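Local atomic coordinates of ESSB (Geobacillus thermodenitrificans, PDB entry 4ANO), a protein that is an integral membrane component of the type VII secretion system, represented here by its cytoplasmic fragment. Residues V44-D49 against R54-S59; T83-I88 against A203-K208; R89-L94 against A154-E159. One frame throughout, in Å; residues are numbered along the deposited sequence.

How the contacts relate
The three contacts lie in two regions of the chain. Contact 1 comes first and closes before the others open. It lays the loop 44-49 along strand 53-58, an outer strand of the four-stranded antiparallel sheet. Contacts 2 and 3 lie across the chain's centre from it, with centres about 39 and 28 Å away. These two share helix 84-98, and their centres are about 13 Å apart. Contact 3 is nested inside the loop closed by contact 2. Arg87 of contact 2 probably donates to Leu155 O and Thr156 O of contact 3. Helix 84-98 thus takes part in one buried and one surface contact. A sheet region and a helical region are consistent with the two lobes of a kinase-like fold.

Contact 1 of 3, residues V44-D49 against R54-S59; sequences VLKEVD and RDIDVS
Arg54 grips Asp49 end-on, with NH1 and NH2 both donating to the same carboxylate oxygen. This salt bridge holds a loop with a 3-10 turn against strand 53-58, an outermost strand of a four-stranded antiparallel sheet. The family is grouped with the protein kinases, and the sheet is consistent with the smaller lobe of a kinase-like fold. Arg54 NH2 lies 3.1 Å from Asp49 OD2 and meets it nearly along the C-O bond. The bond from Arg54 NH1 to Asp49 OD2 is longer, 3.3 Å, and approaches from above the carboxylate. The two flat groups stand 84° apart, yet OD2 stays in the guanidinium plane. Val48 lies over one face of that plane, with its CB 3.6 Å from Arg54 NH1 and offset toward the rim. At the edge, water 1 accepts from Arg54 NH1 and donates to Leu45 O.

A second polar cluster forms round Lys46. Its CB points away from the strand, but bends at chi2 (-68°) and chi3 (-71°) return the ammonium group to it. Lys46 NZ donates to Arg54 O at 2.9 Å. It also forms a salt bridge with Asp55 OD1 at 3.2 Å. Water 2 accepts from both Lys46 NZ and Ile56 N. The lysine chain and Ile56 run alongside each other in opposing senses, Lys46 CD lying 3.6 Å from Ile56 CD1. The same methyl also packs on Leu45 CB.

Further out, Ile52 N donates to Asp49 OD1 and Lys68 makes a salt bridge with Asp55 OD2. Each acid therefore has a partner for its other oxygen. The side chain of Arg54 is extended from CG to NE, and its NE donates to Leu126 O.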
loop_
_atom_site.group_PDB
_atom_site.type_symbol
_atom_site.label_atom_id
_atom_site.label_comp_id
_atom_site.label_asym_id
_atom_site.label_seq_id
_atom_site.Cartn_x
_atom_site.Cartn_y
_atom_site.Cartn_z
ATOM N N VAL A 44 -14.101 -13.466 -5.310
ATOM C CA VAL A 44 -12.752 -13.651 -4.751
ATOM C C VAL A 44 -12.421 -12.540 -3.714
ATOM O O VAL A 44 -11.571 -12.733 -2.870
ATOM C CB VAL A 44 -11.731 -13.730 -5.868
ATOM C CG1 VAL A 44 -11.501 -12.361 -6.595
ATOM C CG2 VAL A 44 -10.444 -14.353 -5.375
ATOM N N LEU A 45 -13.141 -11.406 -3.760
ATOM C CA LEU A 45 -12.805 -10.278 -2.897
ATOM C C LEU A 45 -13.285 -10.602 -1.493
ATOM O O LEU A 45 -12.787 -9.960 -0.552
ATOM C CB LEU A 45 -13.482 -8.988 -3.385
ATOM C CG LEU A 45 -12.811 -8.316 -4.650
ATOM C CD1 LEU A 45 -13.597 -6.967 -5.000
ATOM C CD2 LEU A 45 -11.355 -8.003 -4.308
ATOM N N LYS A 46 -14.148 -11.625 -1.383
ATOM C CA LYS A 46 -14.598 -12.093 -0.017
ATOM C C LYS A 46 -13.478 -12.894 0.698
ATOM O O LYS A 46 -13.579 -13.226 1.908
ATOM C CB LYS A 46 -15.856 -12.974 -0.094
ATOM C CG LYS A 46 -17.094 -12.435 -0.797
ATOM C CD LYS A 46 -17.793 -11.273 -0.100
ATOM C CE LYS A 46 -18.490 -11.707 1.152
ATOM N NZ LYS A 46 -19.075 -10.460 1.652
ATOM N N GLU A 47 -12.451 -13.205 -0.076
ATOM C CA GLU A 47 -11.425 -14.154 0.304
ATOM C C GLU A 47 -10.037 -13.552 0.142
ATOM O O GLU A 47 -9.097 -14.192 -0.367
ATOM C CB GLU A 47 -11.599 -15.500 -0.452
ATOM C CG GLU A 47 -12.748 -16.430 0.074
ATOM C CD GLU A 47 -13.999 -16.319 -0.759
ATOM O OE1 GLU A 47 -14.206 -15.202 -1.279
ATOM O OE2 GLU A 47 -14.748 -17.328 -0.943
ATOM N N VAL A 48 -9.892 -12.316 0.602
ATOM C CA VAL A 48 -8.568 -11.707 0.525
ATOM C C VAL A 48 -7.794 -12.023 1.786
ATOM O O VAL A 48 -6.693 -12.540 1.728
ATOM C CB VAL A 48 -8.626 -10.206 0.254
ATOM C CG1 VAL A 48 -7.197 -9.576 0.248
ATOM C CG2 VAL A 48 -9.437 -10.013 -1.064
ATOM N N ASP A 49 -8.377 -11.723 2.923
ATOM C CA ASP A 49 -7.561 -11.886 4.153
ATOM C C ASP A 49 -8.611 -12.118 5.219
ATOM O O ASP A 49 -9.650 -11.581 5.162
ATOM C CB ASP A 49 -6.658 -10.665 4.392
ATOM C CG ASP A 49 -7.448 -9.421 4.831
ATOM O OD1 ASP A 49 -7.864 -9.371 6.001
ATOM O OD2 ASP A 49 -7.588 -8.449 4.014
ATOM N N ARG A 54 -15.149 -7.472 3.425
ATOM C CA ARG A 54 -15.492 -6.707 2.219
ATOM C C ARG A 54 -16.836 -7.155 1.766
ATOM O O ARG A 54 -17.035 -8.352 1.571
ATOM C CB ARG A 54 -14.487 -6.917 1.065
ATOM C CG ARG A 54 -13.086 -6.490 1.432
ATOM C CD ARG A 54 -12.023 -6.565 0.278
ATOM N NE ARG A 54 -10.649 -6.257 0.795
ATOM C CZ ARG A 54 -9.973 -6.881 1.746
ATOM N NH1 ARG A 54 -10.411 -7.964 2.459
ATOM N NH2 ARG A 54 -8.803 -6.395 2.065
ATOM N N ASP A 55 -17.778 -6.214 1.670
ATOM C CA ASP A 55 -19.088 -6.557 1.144
ATOM C C ASP A 55 -19.202 -5.946 -0.222
ATOM O O ASP A 55 -18.641 -4.894 -0.436
ATOM C CB ASP A 55 -20.146 -6.017 2.052
ATOM C CG ASP A 55 -20.157 -6.775 3.373
ATOM O OD1 ASP A 55 -20.194 -8.039 3.338
ATOM O OD2 ASP A 55 -20.159 -6.100 4.412
ATOM N N ILE A 56 -19.833 -6.646 -1.137
ATOM C CA ILE A 56 -19.747 -6.250 -2.598
ATOM C C ILE A 56 -21.245 -6.147 -3.056
ATOM O O ILE A 56 -22.031 -7.049 -2.855
ATOM C CB ILE A 56 -19.095 -7.354 -3.427
ATOM C CG1 ILE A 56 -17.606 -7.462 -3.135
ATOM C CG2 ILE A 56 -19.173 -7.031 -4.934
ATOM C CD1 ILE A 56 -17.315 -8.458 -2.235
ATOM N N ASP A 57 -21.585 -5.066 -3.739
ATOM C CA ASP A 57 -22.925 -4.947 -4.321
ATOM C C ASP A 57 -22.750 -4.630 -5.785
ATOM O O ASP A 57 -22.262 -3.544 -6.126
ATOM C CB ASP A 57 -23.763 -3.799 -3.762
ATOM C CG ASP A 57 -25.222 -3.871 -4.280
ATOM O OD1 ASP A 57 -25.867 -4.968 -4.224
ATOM O OD2 ASP A 57 -25.765 -2.836 -4.687
ATOM N N VAL A 58 -23.136 -5.559 -6.660
ATOM C CA VAL A 58 -23.135 -5.349 -8.102
ATOM C C VAL A 58 -24.601 -5.000 -8.470
ATOM O O VAL A 58 -25.483 -5.878 -8.488
ATOM C CB VAL A 58 -22.646 -6.599 -8.864
ATOM C CG1 VAL A 58 -22.617 -6.361 -10.331
ATOM C CG2 VAL A 58 -21.218 -6.972 -8.357
ATOM N N SER A 59 -24.833 -3.736 -8.750
ATOM C CA SER A 59 -26.165 -3.249 -9.178
ATOM C C SER A 59 -26.128 -3.097 -10.696
ATOM O O SER A 59 -25.082 -3.263 -11.328
ATOM C CB SER A 59 -26.419 -1.921 -8.467
ATOM O OG SER A 59 -25.597 -0.865 -8.973
HETATM O O HOH W 1 -12.641 -10.091 2.086
HETATM O O HOH W 2 -20.829 -9.106 -0.079
#

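Contact 2 of 3, residues T83-I88 against A203-K208; sequences TLLSRI and AKERAK
Glu205, which faces Thr83 and Leu85, takes its shortest polar bond from its own segment. Lys208 NZ donates to Glu205 OE1 at 2.7 Å in a salt bridge, nearly along the C-O bond. The setting is an antiparallel helix pair: the first turn of helix 84-98 lies beside the last turns of helix 187-207. This is a surface contact with no hydrogen bond between the two segments.

The glutamate CG is anti to the carbonyl carbon (chi1 -66°), and the chain bends at chi2 (-77°). The bend turns the carboxylate toward the start of the facing helix. Glu205 OE2 comes 3.9 Å from Thr83 CG2, the two side chains approaching from opposite directions. Thr83 was modelled in two conformers, so this touch is less certain than the rest. Thr83 sits at the N-cap position, although its side chain makes no capping bond. The carboxylate lies near the N-terminal end of helix 84-98, whose dipole may weakly stabilise its charge.

Replacing Glu205 with alanine removes the carboxylate and CG, which would probably leave the Lys208 ammonium without its acid mate and Leu85 CD2 without the methylene it rests on.

Deeper along the pair, the contact becomes apolar. Leu85 and Ile88 touch Val198, and Ile88 also reaches Trp197. The segments described here are thus the outer end of a longer helix-helix seam. At that end the methylene part of the glutamate continues the apolar surface: Leu85 CD2 lies 4.3 Å from Glu205 CG.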
loop_
_atom_site.group_PDB
_atom_site.type_symbol
_atom_site.label_atom_id
_atom_site.label_comp_id
_atom_site.label_asym_id
_atom_site.label_seq_id
_atom_site.Cartn_x
_atom_site.Cartn_y
_atom_site.Cartn_z
ATOM N N THR A 83 8.748 4.992 16.065
ATOM C CA THR A 83 10.187 4.965 15.838
ATOM C C THR A 83 10.607 4.729 14.356
ATOM O O THR A 83 9.937 3.976 13.668
ATOM C CB THR A 83 10.656 3.814 16.731
ATOM O OG1 THR A 83 11.049 4.336 18.019
ATOM C CG2 THR A 83 11.742 3.044 16.131
ATOM N N LEU A 84 11.699 5.352 13.881
ATOM C CA LEU A 84 12.247 5.030 12.554
ATOM C C LEU A 84 12.432 3.522 12.408
ATOM O O LEU A 84 12.020 2.938 11.405
ATOM C CB LEU A 84 13.558 5.769 12.250
ATOM C CG LEU A 84 14.142 5.504 10.860
ATOM C CD1 LEU A 84 13.100 5.829 9.748
ATOM C CD2 LEU A 84 15.357 6.354 10.676
ATOM N N LEU A 85 13.004 2.867 13.433
ATOM C CA LEU A 85 13.273 1.428 13.386
ATOM C C LEU A 85 12.008 0.599 13.120
ATOM O O LEU A 85 11.893 -0.303 12.234
ATOM C CB LEU A 85 13.946 0.941 14.700
ATOM C CG LEU A 85 14.194 -0.581 14.795
ATOM C CD1 LEU A 85 15.014 -1.213 13.668
ATOM C CD2 LEU A 85 14.820 -0.938 16.174
ATOM N N SER A 86 10.974 0.996 13.842
ATOM C CA SER A 86 9.686 0.405 13.640
ATOM C C SER A 86 9.051 0.613 12.239
ATOM O O SER A 86 8.379 -0.268 11.668
ATOM C CB SER A 86 8.775 1.181 14.554
ATOM O OG SER A 86 7.482 0.730 14.316
ATOM N N ARG A 87 9.133 1.849 11.780
ATOM C CA ARG A 87 8.676 2.095 10.389
ATOM C C ARG A 87 9.435 1.295 9.332
ATOM O O ARG A 87 8.841 0.858 8.325
ATOM C CB ARG A 87 8.729 3.597 10.117
ATOM C CG ARG A 87 7.554 4.375 10.740
ATOM C CD ARG A 87 7.982 5.727 11.369
ATOM N NE ARG A 87 8.813 6.619 10.534
ATOM C CZ ARG A 87 9.581 7.592 11.038
ATOM N NH1 ARG A 87 9.643 7.794 12.346
ATOM N NH2 ARG A 87 10.310 8.381 10.227
ATOM N N ILE A 88 10.751 1.122 9.495
ATOM C CA ILE A 88 11.522 0.342 8.469
ATOM C C ILE A 88 11.124 -1.120 8.548
ATOM O O ILE A 88 11.053 -1.800 7.505
ATOM C CB ILE A 88 13.066 0.395 8.696
ATOM C CG1 ILE A 88 13.552 1.809 8.451
ATOM C CG2 ILE A 88 13.837 -0.653 7.723
ATOM C CD1 ILE A 88 14.984 1.996 9.090
ATOM N N ALA A 203 21.352 -0.906 15.189
ATOM C CA ALA A 203 22.636 -0.706 15.953
ATOM C C ALA A 203 22.561 0.646 16.662
ATOM O O ALA A 203 22.935 0.766 17.856
ATOM C CB ALA A 203 23.818 -0.790 14.986
ATOM N N LYS A 204 21.994 1.663 16.011
ATOM C CA LYS A 204 21.886 3.013 16.636
ATOM C C LYS A 204 20.996 3.050 17.865
ATOM O O LYS A 204 21.307 3.677 18.836
ATOM C CB LYS A 204 21.443 4.086 15.623
ATOM C CG LYS A 204 22.529 4.453 14.579
ATOM C CD LYS A 204 21.977 5.429 13.517
ATOM C CE LYS A 204 23.028 5.803 12.467
ATOM N NZ LYS A 204 22.421 6.574 11.321
ATOM N N GLU A 205 19.839 2.402 17.791
ATOM C CA GLU A 205 18.915 2.388 18.903
ATOM C C GLU A 205 19.502 1.616 20.064
ATOM O O GLU A 205 19.370 2.040 21.188
ATOM C CB GLU A 205 17.597 1.747 18.456
ATOM C CG GLU A 205 16.910 2.641 17.392
ATOM C CD GLU A 205 16.255 3.824 17.986
ATOM O OE1 GLU A 205 16.929 4.859 18.214
ATOM O OE2 GLU A 205 15.012 3.724 18.196
ATOM N N ARG A 206 20.230 0.525 19.776
ATOM C CA ARG A 206 20.881 -0.248 20.851
ATOM C C ARG A 206 21.924 0.578 21.614
ATOM O O ARG A 206 22.048 0.422 22.837
ATOM C CB ARG A 206 21.499 -1.594 20.377
ATOM C CG ARG A 206 20.445 -2.544 19.704
ATOM C CD ARG A 206 21.095 -3.931 19.269
ATOM N NE ARG A 206 19.991 -4.821 18.870
ATOM C CZ ARG A 206 19.170 -5.370 19.760
ATOM N NH1 ARG A 206 19.413 -5.150 21.079
ATOM N NH2 ARG A 206 18.156 -6.132 19.340
ATOM N N ALA A 207 22.633 1.460 20.898
ATOM C CA ALA A 207 23.697 2.220 21.540
ATOM C C ALA A 207 23.101 3.123 22.639
ATOM O O ALA A 207 23.832 3.521 23.532
ATOM C CB ALA A 207 24.485 3.049 20.483
ATOM N N LYS A 208 21.800 3.409 22.502
ATOM C CA LYS A 208 21.073 4.278 23.453
ATOM C C LYS A 208 20.753 3.543 24.778
ATOM O O LYS A 208 20.355 4.209 25.762
ATOM C CB LYS A 208 19.749 4.723 22.834
ATOM C CG LYS A 208 19.910 5.691 21.666
ATOM C CD LYS A 208 18.607 6.280 21.165
ATOM C CE LYS A 208 18.901 7.193 19.990
ATOM N NZ LYS A 208 17.661 7.320 19.187
#

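Contact 3 of 3, residues R89-L94 against A154-E159; sequences RAAIHL and ALTEGE
Leu155 pushes one methyl, CD2, against Ala90 and Ala91 on the flank of helix 84-98. Its CG is anti to the backbone N (chi1 -180°), and chi2 is near 61°. This conformation carries CD2 across to the two alanines. CD2 is 4.1 Å from Ala90 CB and 4.2 Å from Ala91 CB. It also lies 4.1 Å from Ala91 N, so the leucine methyl touches the backbone as well as the side chains. Two alanines in a row leave little bulk on this face, and the CA atoms of Ala91 and Leu155 are 7.2 Å apart.

Thr156 follows directly and uses its two branches differently. OG1 sits between the backbone N and the carbonyl carbon (chi1 57°). There it bonds back to Val152 O, one turn earlier in helix 141-155, and that bond probably helps to fix the rotation of the side chain. The methyl is left to face the partner helix, with Thr156 CG2 3.9 Å from Ala91 CB. The threonine's polar atom is therefore bonded back to the helix it follows, while its methyl joins the apolar contact. Thr156 also touches Trp197 of helix 187-207.

Helix 141-155 adds to the packing further back: Ala91 also touches Val152, and Leu94 touches Thr151.

All four touching residues are buried, and the interface has no hydrogen bond of its own. The last residue of helix 141-155 and the loop residue after it pack on the small alanine side of helix 84-98, in a helical part consistent with the larger lobe of a kinase-like fold.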
loop_
_atom_site.group_PDB
_atom_site.type_symbol
_atom_site.label_atom_id
_atom_site.label_comp_id
_atom_site.label_asym_id
_atom_site.label_seq_id
_atom_site.Cartn_x
_atom_site.Cartn_y
_atom_site.Cartn_z
ATOM N N ARG A 89 10.783 -1.613 9.753
ATOM C CA ARG A 89 10.406 -3.037 9.862
ATOM C C ARG A 89 9.082 -3.214 9.166
ATOM O O ARG A 89 8.875 -4.241 8.494
ATOM C CB ARG A 89 10.340 -3.505 11.330
ATOM C CG ARG A 89 11.744 -4.001 11.846
ATOM C CD ARG A 89 11.736 -4.288 13.375
ATOM N NE ARG A 89 13.087 -4.567 13.930
ATOM C CZ ARG A 89 13.430 -4.431 15.227
ATOM N NH1 ARG A 89 12.541 -4.010 16.132
ATOM N NH2 ARG A 89 14.678 -4.704 15.637
ATOM N N ALA A 90 8.155 -2.267 9.390
ATOM C CA ALA A 90 6.868 -2.238 8.731
ATOM C C ALA A 90 6.965 -2.241 7.211
ATOM O O ALA A 90 6.169 -2.932 6.510
ATOM C CB ALA A 90 6.006 -1.048 9.220
ATOM N N ALA A 91 7.939 -1.495 6.711
ATOM C CA ALA A 91 8.171 -1.336 5.280
ATOM C C ALA A 91 8.712 -2.644 4.709
ATOM O O ALA A 91 8.308 -3.074 3.636
ATOM C CB ALA A 91 9.130 -0.200 5.012
ATOM N N ILE A 92 9.583 -3.311 5.469
ATOM C CA ILE A 92 10.016 -4.663 5.073
ATOM C C ILE A 92 8.893 -5.697 4.934
ATOM O O ILE A 92 8.828 -6.418 3.918
ATOM C CB ILE A 92 11.193 -5.146 6.006
ATOM C CG1 ILE A 92 12.422 -4.227 5.818
ATOM C CG2 ILE A 92 11.522 -6.601 5.764
ATOM C CD1 ILE A 92 13.603 -4.518 6.800
ATOM N N HIS A 93 7.997 -5.754 5.897
ATOM C CA HIS A 93 6.833 -6.605 5.781
ATOM C C HIS A 93 5.977 -6.238 4.572
ATOM O O HIS A 93 5.481 -7.118 3.896
ATOM C CB HIS A 93 5.925 -6.500 7.001
ATOM C CG HIS A 93 6.559 -6.919 8.297
ATOM N ND1 HIS A 93 6.383 -6.199 9.457
ATOM C CD2 HIS A 93 7.342 -7.976 8.628
ATOM C CE1 HIS A 93 7.041 -6.779 10.450
ATOM N NE2 HIS A 93 7.647 -7.851 9.971
ATOM N N LEU A 94 5.787 -4.955 4.304
ATOM C CA LEU A 94 5.074 -4.521 3.084
ATOM C C LEU A 94 5.719 -5.047 1.818
ATOM O O LEU A 94 5.057 -5.629 0.934
ATOM C CB LEU A 94 4.993 -2.967 3.025
ATOM C CG LEU A 94 4.314 -2.451 1.737
ATOM C CD1 LEU A 94 2.864 -2.851 1.612
ATOM C CD2 LEU A 94 4.365 -0.886 1.757
ATOM N N ALA A 154 7.595 7.361 1.982
ATOM C CA ALA A 154 6.630 8.101 2.783
ATOM C C ALA A 154 6.550 7.570 4.235
ATOM O O ALA A 154 6.347 8.347 5.166
ATOM C CB ALA A 154 5.278 8.082 2.158
ATOM N N LEU A 155 6.693 6.275 4.426
ATOM C CA LEU A 155 6.564 5.710 5.760
ATOM C C LEU A 155 7.857 5.908 6.614
ATOM O O LEU A 155 7.753 6.132 7.835
ATOM C CB LEU A 155 6.272 4.235 5.613
ATOM C CG LEU A 155 6.083 3.403 6.869
ATOM C CD1 LEU A 155 4.885 3.999 7.604
ATOM C CD2 LEU A 155 5.822 1.963 6.517
ATOM N N THR A 156 9.016 5.820 5.965
ATOM C CA THR A 156 10.322 5.708 6.643
ATOM C C THR A 156 10.991 7.065 6.726
ATOM O O THR A 156 10.990 7.658 7.761
ATOM C CB THR A 156 11.259 4.674 5.970
ATOM O OG1 THR A 156 11.456 5.006 4.573
ATOM C CG2 THR A 156 10.627 3.269 6.035
ATOM N N GLU A 157 11.603 7.496 5.635
ATOM C CA GLU A 157 12.201 8.840 5.496
ATOM C C GLU A 157 11.185 9.910 5.870
ATOM O O GLU A 157 11.458 10.795 6.709
ATOM C CB GLU A 157 12.625 9.055 4.053
ATOM C CG GLU A 157 13.398 10.355 3.824
ATOM C CD GLU A 157 14.869 10.123 3.477
ATOM O OE1 GLU A 157 15.579 9.361 4.194
ATOM O OE2 GLU A 157 15.309 10.735 2.473
ATOM N N GLY A 158 10.029 9.820 5.234
ATOM C CA GLY A 158 8.902 10.668 5.435
ATOM C C GLY A 158 9.159 12.184 5.323
ATOM O O GLY A 158 8.585 12.955 6.100
ATOM N N GLU A 159 9.998 12.628 4.394
ATOM C CA GLU A 159 10.175 14.074 4.255
ATOM C C GLU A 159 9.279 14.667 3.162
ATOM O O GLU A 159 9.247 15.880 2.965
ATOM C CB GLU A 159 11.647 14.449 4.064
ATOM C CG GLU A 159 11.951 15.946 4.342
ATOM C CD GLU A 159 11.841 16.341 5.815
ATOM O OE1 GLU A 159 12.114 15.495 6.697
ATOM O OE2 GLU A 159 11.491 17.514 6.100
#